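2,3-bisphosphoglycerate-independent phosphoglycerate mutase (Pyrococcus horikoshii, PDB 2ZKT) probably interconverts 2-phosphoglycerate and 3-phosphoglycerate in glycolysis, as a metal-binding mutase that needs no 2,3-bisphosphoglycerate. Local coordinates at residues I45-P54 and M384-G393. Numbering follows the deposited sequence.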
loop_
_atom_site.group_PDB
_atom_site.type_symbol
_atom_site.label_atom_id
_atom_site.label_comp_id
_atom_site.label_asym_id
_atom_site.label_seq_id
_atom_site.Cartn_x
_atom_site.Cartn_y
_atom_site.Cartn_z
ATOM N N ILE B 45 -11.853 12.398 -9.534
ATOM C CA ILE B 45 -12.825 11.556 -10.196
ATOM C C ILE B 45 -12.055 10.377 -10.777
ATOM O O ILE B 45 -10.907 10.531 -11.213
ATOM C CB ILE B 45 -13.552 12.368 -11.307
ATOM C CG1 ILE B 45 -14.754 11.593 -11.847
ATOM C CG2 ILE B 45 -12.585 12.723 -12.441
ATOM C CD1 ILE B 45 -15.598 12.414 -12.838
ATOM N N LEU B 46 -12.681 9.202 -10.782
ATOM C CA LEU B 46 -12.054 7.986 -11.299
ATOM C C LEU B 46 -12.743 7.401 -12.539
ATOM O O LEU B 46 -13.918 7.672 -12.819
ATOM C CB LEU B 46 -12.032 6.915 -10.199
ATOM C CG LEU B 46 -10.750 6.674 -9.375
ATOM C CD1 LEU B 46 -10.194 7.964 -8.825
ATOM C CD2 LEU B 46 -11.079 5.691 -8.244
ATOM N N GLY B 47 -11.997 6.569 -13.268
ATOM C CA GLY B 47 -12.532 5.909 -14.449
ATOM C C GLY B 47 -11.640 4.743 -14.876
ATOM O O GLY B 47 -10.606 4.474 -14.262
ATOM N N GLN B 48 -12.053 4.049 -15.940
ATOM C CA GLN B 48 -11.299 2.925 -16.489
ATOM C C GLN B 48 -11.025 3.292 -17.933
ATOM O O GLN B 48 -11.911 3.810 -18.630
ATOM C CB GLN B 48 -12.120 1.630 -16.501
ATOM C CG GLN B 48 -12.781 1.245 -15.214
ATOM C CD GLN B 48 -13.473 -0.112 -15.321
ATOM O OE1 GLN B 48 -12.825 -1.157 -15.204
ATOM N NE2 GLN B 48 -14.791 -0.102 -15.557
ATOM N N GLN B 49 -9.811 3.033 -18.403
ATOM C CA GLN B 49 -9.518 3.356 -19.797
ATOM C C GLN B 49 -8.964 2.162 -20.536
ATOM O O GLN B 49 -8.168 1.389 -19.985
ATOM C CB GLN B 49 -8.527 4.530 -19.901
ATOM C CG GLN B 49 -7.138 4.253 -19.347
ATOM C CD GLN B 49 -6.149 3.758 -20.403
ATOM O OE1 GLN B 49 -6.516 3.457 -21.544
ATOM N NE2 GLN B 49 -4.886 3.667 -20.012
ATOM N N ASP B 50 -9.428 2.004 -21.774
ATOM C CA ASP B 50 -8.946 0.942 -22.645
ATOM C C ASP B 50 -7.942 1.647 -23.555
ATOM O O ASP B 50 -8.304 2.552 -24.305
ATOM C CB ASP B 50 -10.086 0.360 -23.484
ATOM C CG ASP B 50 -11.064 -0.462 -22.652
ATOM O OD1 ASP B 50 -10.611 -1.420 -21.970
ATOM O OD2 ASP B 50 -12.281 -0.160 -22.688
ATOM N N PRO B 51 -6.651 1.279 -23.453
ATOM C CA PRO B 51 -5.646 1.925 -24.317
ATOM C C PRO B 51 -6.116 1.849 -25.777
ATOM O O PRO B 51 -6.121 2.841 -26.499
ATOM C CB PRO B 51 -4.392 1.078 -24.090
ATOM C CG PRO B 51 -4.559 0.591 -22.653
ATOM C CD PRO B 51 -6.041 0.265 -22.556
ATOM N N ILE B 52 -6.537 0.660 -26.203
ATOM C CA ILE B 52 -6.993 0.484 -27.584
ATOM C C ILE B 52 -8.498 0.230 -27.663
ATOM O O ILE B 52 -9.230 0.971 -28.316
ATOM C CB ILE B 52 -6.210 -0.672 -28.262
ATOM C CG1 ILE B 52 -4.710 -0.323 -28.269
ATOM C CG2 ILE B 52 -6.708 -0.899 -29.686
ATOM C CD1 ILE B 52 -3.825 -1.386 -28.871
ATOM N N LYS B 53 -8.955 -0.824 -26.993
ATOM C CA LYS B 53 -10.369 -1.178 -26.974
ATOM C C LYS B 53 -10.546 -2.358 -26.015
ATOM O O LYS B 53 -9.574 -3.029 -25.661
ATOM C CB LYS B 53 -10.855 -1.551 -28.381
ATOM C CG LYS B 53 -10.087 -2.694 -29.057
ATOM C CD LYS B 53 -10.702 -3.049 -30.429
ATOM C CE LYS B 53 -9.926 -4.193 -31.099
ATOM N NZ LYS B 53 -10.562 -4.702 -32.346
ATOM N N PRO B 54 -11.790 -2.619 -25.574
ATOM C CA PRO B 54 -12.071 -3.728 -24.645
ATOM C C PRO B 54 -11.385 -5.055 -25.014
ATOM O O PRO B 54 -11.539 -5.571 -26.137
ATOM C CB PRO B 54 -13.596 -3.839 -24.692
ATOM C CG PRO B 54 -14.027 -2.424 -24.956
ATOM C CD PRO B 54 -13.040 -1.958 -26.009
ATOM N N MET B 384 -13.972 1.127 -11.274
ATOM C CA MET B 384 -15.185 0.572 -11.864
ATOM C C MET B 384 -16.428 1.375 -11.444
ATOM O O MET B 384 -17.501 1.272 -12.028
ATOM C CB MET B 384 -15.329 -0.879 -11.376
ATOM C CG MET B 384 -14.548 -1.896 -12.222
ATOM S SD MET B 384 -14.641 -3.558 -11.528
ATOM C CE MET B 384 -12.874 -3.921 -11.501
ATOM N N LYS B 385 -16.263 2.178 -10.368
ATOM C CA LYS B 385 -17.382 2.990 -9.869
ATOM C C LYS B 385 -17.139 4.495 -10.091
ATOM O O LYS B 385 -17.897 5.346 -9.637
ATOM C CB LYS B 385 -17.557 2.730 -8.365
ATOM C CG LYS B 385 -17.812 1.259 -8.029
ATOM C CD LYS B 385 -18.046 1.055 -6.523
ATOM C CE LYS B 385 -16.883 1.572 -5.663
ATOM N NZ LYS B 385 -17.139 1.244 -4.260
ATOM N N GLY B 386 -16.063 4.849 -10.792
ATOM C CA GLY B 386 -15.768 6.260 -11.017
ATOM C C GLY B 386 -16.714 6.987 -11.968
ATOM O O GLY B 386 -17.264 6.403 -12.903
ATOM N N GLY B 387 -16.875 8.286 -11.719
ATOM C CA GLY B 387 -17.735 9.133 -12.531
ATOM C C GLY B 387 -17.307 9.374 -13.976
ATOM O O GLY B 387 -18.119 9.865 -14.760
ATOM N N LEU B 388 -16.061 9.041 -14.337
ATOM C CA LEU B 388 -15.602 9.233 -15.727
ATOM C C LEU B 388 -16.123 8.121 -16.629
ATOM O O LEU B 388 -16.174 8.277 -17.862
ATOM C CB LEU B 388 -14.068 9.250 -15.827
ATOM C CG LEU B 388 -13.313 10.489 -15.309
ATOM C CD1 LEU B 388 -11.782 10.242 -15.337
ATOM C CD2 LEU B 388 -13.692 11.694 -16.178
ATOM N N GLY B 389 -16.508 7.001 -16.009
ATOM C CA GLY B 389 -17.003 5.860 -16.763
ATOM C C GLY B 389 -15.866 5.128 -17.465
ATOM O O GLY B 389 -14.693 5.320 -17.135
ATOM N N ARG B 390 -16.208 4.285 -18.438
ATOM C CA ARG B 390 -15.210 3.527 -19.192
ATOM C C ARG B 390 -14.930 4.272 -20.504
ATOM O O ARG B 390 -15.775 4.303 -21.406
ATOM C CB ARG B 390 -15.723 2.111 -19.481
ATOM C CG ARG B 390 -14.739 1.251 -20.262
ATOM C CD ARG B 390 -15.115 -0.232 -20.197
ATOM N NE ARG B 390 -14.045 -1.082 -20.731
ATOM C CZ ARG B 390 -13.993 -2.409 -20.599
ATOM N NH1 ARG B 390 -14.951 -3.069 -19.946
ATOM N NH2 ARG B 390 -12.974 -3.081 -21.124
ATOM N N ILE B 391 -13.743 4.875 -20.599
ATOM C CA ILE B 391 -13.349 5.648 -21.784
ATOM C C ILE B 391 -12.132 5.037 -22.497
ATOM O O ILE B 391 -11.586 4.015 -22.045
ATOM C CB ILE B 391 -12.987 7.088 -21.371
ATOM C CG1 ILE B 391 -11.733 7.075 -20.486
ATOM C CG2 ILE B 391 -14.132 7.708 -20.594
ATOM C CD1 ILE B 391 -11.424 8.423 -19.868
ATOM N N ARG B 392 -11.717 5.655 -23.607
ATOM C CA ARG B 392 -10.550 5.196 -24.370
ATOM C C ARG B 392 -9.327 5.990 -23.897
ATOM O O ARG B 392 -9.449 7.116 -23.382
ATOM C CB ARG B 392 -10.725 5.425 -25.892
ATOM C CG ARG B 392 -11.748 4.516 -26.584
ATOM C CD ARG B 392 -11.360 3.038 -26.511
ATOM N NE ARG B 392 -12.522 2.176 -26.759
ATOM C CZ ARG B 392 -12.960 1.824 -27.968
ATOM N NH1 ARG B 392 -12.323 2.245 -29.060
ATOM N NH2 ARG B 392 -14.053 1.072 -28.083
ATOM N N GLY B 393 -8.150 5.398 -24.092
ATOM C CA GLY B 393 -6.918 6.051 -23.690
ATOM C C GLY B 393 -6.733 7.389 -24.381
ATOM O O GLY B 393 -6.202 8.319 -23.773
HETATM O O HOH W 1 -13.674 1.925 -24.179
#
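The R390 guanidinium has P54 CG over one face and the D50 carboxylate at its edge. The grip is side-on: R390 NE bonds D50 OD2 at 2.8 Å and R390 NH2 bonds D50 OD1 at 3.0 Å. Both oxygens are met on their syn side, with the two planes 37° apart. R390 reaches across because CG lies anti to the backbone N (chi1 -180°) and the chain stays extended to NE. The R392 guanidinium carries K53 CB over the centre of one face, 4.0 Å above it. At its edge, in plane, a water accepts from R392 NE and donates to D50 OD2. An alanine in place of D50 would probably leave R390 without its carboxylate mate and free to turn, and the water on R392 without its acceptor. At the start of the strand I45 CG2 meets L388 CG at 3.7 Å. Further along, the Q48 amide lies against M384 CG. L388 N, in the G386-G389 type I turn, bonds L46 O across the contact at 3.0 Å. Beyond it the backbones run parallel. I391 N to Q48 O is 2.9 Å, nearly in line with the carbonyl, and D50 N to I391 O is 3.0 Å. Strand 361-366 flanks 45-50 on its other side. Strand 391-392 is the outermost strand on this side of the chain's mixed sheet, parallel to 45-50, in the metal-binding domain of the alkaline phosphatase superfamily.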